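Local coordinates for orotidine 5'-phosphate decarboxylase (Sulfolobus solfataricus, PDB 4DBD) that catalyses the decarboxylation of orotidine 5'-monophosphate to UMP, the last step of de novo UMP synthesis, working as a TIM-barrel homodimer, at the interface of chains A and B. Numbering follows the deposited sequence. Chains: chain A/B, Orotidine 5'-phosphate decarboxylase.

The interface of chains A and B. Residues chain A 36, 41, 60, 72, 75-76; chain B 36-38.
B:Leu37 pushes its isobutyl end into a socket of chain A walled by A:Ile72, A:Leu76, A:Phe60 and A:Val36, a knob-in-pocket contact of the OMP decarboxylase dimer, whose two TIM barrels pair about a two-fold axis, so the same plug recurs with the chains exchanged. Its CG stands anti to its own carbonyl carbon (chi1 -57°), which carries both methyls away from helix 33-39 of chain B and into the partner. CD1 meets A:Ile72, 3.7 Å from its CG2. The backbone O of A:Ile72, near the end of helix 66-73, is 3.6 Å from B:Leu37 CD1. A:Leu76 comes in at about a right angle, its CD1 4.1 Å from B:Leu37 CD1. A:Phe60 offers a ring edge, CE2 lying 4.1 Å from B:Leu37 CD1, while A:Val36 approaches the other methyl, CG1 to B:Leu37 CD2 at 4.2 Å. At the root of the plug, CB of A:Arg75 rests 3.8 Å from CB of B:Leu37. From there the arginine bends at chi2 and chi3 to bring its guanidinium to B:Asp38 in a salt bridge, NE to OD1 at 2.9 Å. The carboxylate lies over the guanidinium face, shifted towards its NE and NH2 side, with OD1 by NE, OD2 by NH2 and the planes 23° apart. The N-H groups point away and make no hydrogen bond here, so the attraction is probably mainly electrostatic. An alanine in place of A:Arg75 would probably leave the B:Asp38 carboxylate without its opposite charge and freer to turn, while the CB contact with B:Leu37 could remain. Further out, A:Val41, at the start of helix 41-48, turns CG2 loosely towards the backbone O of B:Val36. A:Phe60 sits on strand 55-62 between the catalytic A:Asp59 and A:Lys61, and the contact's centre is about 10 Å from A:Asp59.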
ATOM      1  N   VAL A  36      -1.834  10.311   8.069  1.00 16.68           N
ATOM      2  CA  VAL A  36      -3.276  10.104   8.109  1.00 19.64           C
ATOM      3  C   VAL A  36      -3.689   9.255   9.316  1.00 26.45           C
ATOM      4  O   VAL A  36      -4.719   9.511   9.925  1.00 29.78           O
ATOM      5  CB  VAL A  36      -3.784   9.498   6.793  1.00 17.60           C
ATOM      6  CG1 VAL A  36      -5.274   9.192   6.877  1.00 23.28           C
ATOM      7  CG2 VAL A  36      -3.503  10.453   5.636  1.00 16.10           C
ATOM      8  N   VAL A  41      -8.150  11.312   9.404  1.00 23.89           N
ATOM      9  CA  VAL A  41      -8.510  11.782   8.069  1.00 30.12           C
ATOM     10  C   VAL A  41      -9.001  13.225   8.054  1.00 35.69           C
ATOM     11  O   VAL A  41      -8.586  14.019   7.205  1.00 32.16           O
ATOM     12  CB  VAL A  41      -9.615  10.898   7.455  1.00 39.31           C
ATOM     13  CG1 VAL A  41      -9.622  11.029   5.930  1.00 40.42           C
ATOM     14  CG2 VAL A  41      -9.432   9.445   7.883  1.00 35.64           C
ATOM     15  N   PHE A  60       0.019   6.400  -0.595  1.00 13.46           N
ATOM     16  CA  PHE A  60      -0.304   5.209   0.162  1.00 15.37           C
ATOM     17  C   PHE A  60       0.270   3.986  -0.560  1.00 18.80           C
ATOM     18  O   PHE A  60      -0.161   2.850  -0.308  1.00 17.58           O
ATOM     19  CB  PHE A  60      -1.821   5.048   0.290  1.00 15.33           C
ATOM     20  CG  PHE A  60      -2.477   6.068   1.180  1.00 17.04           C
ATOM     21  CD1 PHE A  60      -1.738   7.065   1.803  1.00 16.13           C
ATOM     22  CD2 PHE A  60      -3.842   6.018   1.400  1.00 22.59           C
ATOM     23  CE1 PHE A  60      -2.354   7.995   2.621  1.00 19.36           C
ATOM     24  CE2 PHE A  60      -4.464   6.944   2.220  1.00 24.92           C
ATOM     25  CZ  PHE A  60      -3.714   7.935   2.835  1.00 22.15           C
ATOM     26  N   ILE A  72     -10.158   3.675  -2.324  1.00 18.21           N
ATOM     27  CA  ILE A  72      -9.239   4.443  -1.507  1.00 16.85           C
ATOM     28  C   ILE A  72      -9.145   5.891  -1.968  1.00 16.93           C
ATOM     29  O   ILE A  72      -9.342   6.814  -1.169  1.00 17.27           O
ATOM     30  CB  ILE A  72      -7.843   3.799  -1.521  1.00 14.89           C
ATOM     31  CG1 ILE A  72      -7.892   2.439  -0.824  1.00 21.37           C
ATOM     32  CG2 ILE A  72      -6.817   4.710  -0.861  1.00 16.01           C
ATOM     33  CD1 ILE A  72      -6.639   1.591  -1.012  1.00 17.36           C
ATOM     34  N   ARG A  75     -11.827   8.775  -1.496  1.00 18.96           N
ATOM     35  CA  ARG A  75     -11.904   9.358  -0.155  1.00 23.22           C
ATOM     36  C   ARG A  75     -10.756  10.334   0.122  1.00 22.19           C
ATOM     37  O   ARG A  75     -10.576  10.780   1.256  1.00 25.88           O
ATOM     38  CB  ARG A  75     -11.897   8.253   0.917  1.00 24.21           C
ATOM     39  CG  ARG A  75     -13.224   7.515   1.106  1.00 35.19           C
ATOM     40  CD  ARG A  75     -13.585   6.642  -0.076  1.00 42.69           C
ATOM     41  NE  ARG A  75     -13.944   5.284   0.344  1.00 52.21           N
ATOM     42  CZ  ARG A  75     -14.628   4.414  -0.397  1.00 28.95           C
ATOM     43  NH1 ARG A  75     -15.045   4.746  -1.607  1.00 40.31           N
ATOM     44  NH2 ARG A  75     -14.902   3.206   0.077  1.00 42.29           N
ATOM     45  N   LEU A  76      -9.991  10.667  -0.915  1.00 19.20           N
ATOM     46  CA  LEU A  76      -8.817  11.527  -0.772  1.00 18.08           C
ATOM     47  C   LEU A  76      -8.788  12.626  -1.837  1.00 24.53           C
ATOM     48  O   LEU A  76      -7.720  13.009  -2.321  1.00 23.55           O
ATOM     49  CB  LEU A  76      -7.534  10.680  -0.851  1.00 24.83           C
ATOM     50  CG  LEU A  76      -7.454   9.475   0.085  1.00 24.91           C
ATOM     51  CD1 LEU A  76      -6.467   8.427  -0.444  1.00 24.60           C
ATOM     52  CD2 LEU A  76      -7.095   9.877   1.506  1.00 26.60           C
TER
ATOM     53  N   VAL B  36     -11.105   2.274   6.804  1.00 16.68           N
ATOM     54  CA  VAL B  36     -10.452   3.247   7.669  1.00 19.64           C
ATOM     55  C   VAL B  36     -10.635   4.676   7.147  1.00 26.45           C
ATOM     56  O   VAL B  36     -10.817   5.599   7.930  1.00 29.78           O
ATOM     57  CB  VAL B  36      -8.968   2.904   7.863  1.00 17.60           C
ATOM     58  CG1 VAL B  36      -8.266   3.977   8.686  1.00 23.28           C
ATOM     59  CG2 VAL B  36      -8.831   1.543   8.541  1.00 16.10           C
ATOM     60  N   LEU B  37     -10.623   4.861   5.830  1.00 23.30           N
ATOM     61  CA  LEU B  37     -10.889   6.189   5.264  1.00 28.64           C
ATOM     62  C   LEU B  37     -12.382   6.588   5.297  1.00 33.28           C
ATOM     63  O   LEU B  37     -12.712   7.775   5.304  1.00 37.85           O
ATOM     64  CB  LEU B  37     -10.338   6.303   3.839  1.00 19.67           C
ATOM     65  CG  LEU B  37      -8.840   6.037   3.664  1.00 16.71           C
ATOM     66  CD1 LEU B  37      -8.469   6.070   2.195  1.00 21.92           C
ATOM     67  CD2 LEU B  37      -7.983   7.034   4.449  1.00 24.77           C
ATOM     68  N   ASP B  38     -13.280   5.608   5.300  1.00 27.16           N
ATOM     69  CA  ASP B  38     -14.713   5.903   5.368  1.00 24.68           C
ATOM     70  C   ASP B  38     -15.101   6.267   6.800  1.00 40.25           C
ATOM     71  O   ASP B  38     -15.591   7.368   7.056  1.00 46.22           O
ATOM     72  CB  ASP B  38     -15.550   4.715   4.879  1.00 25.05           C
ATOM     73  CG  ASP B  38     -15.665   4.653   3.361  1.00 51.59           C
ATOM     74  OD1 ASP B  38     -15.581   5.719   2.706  1.00 53.61           O
ATOM     75  OD2 ASP B  38     -15.853   3.531   2.823  1.00 47.36           O
TER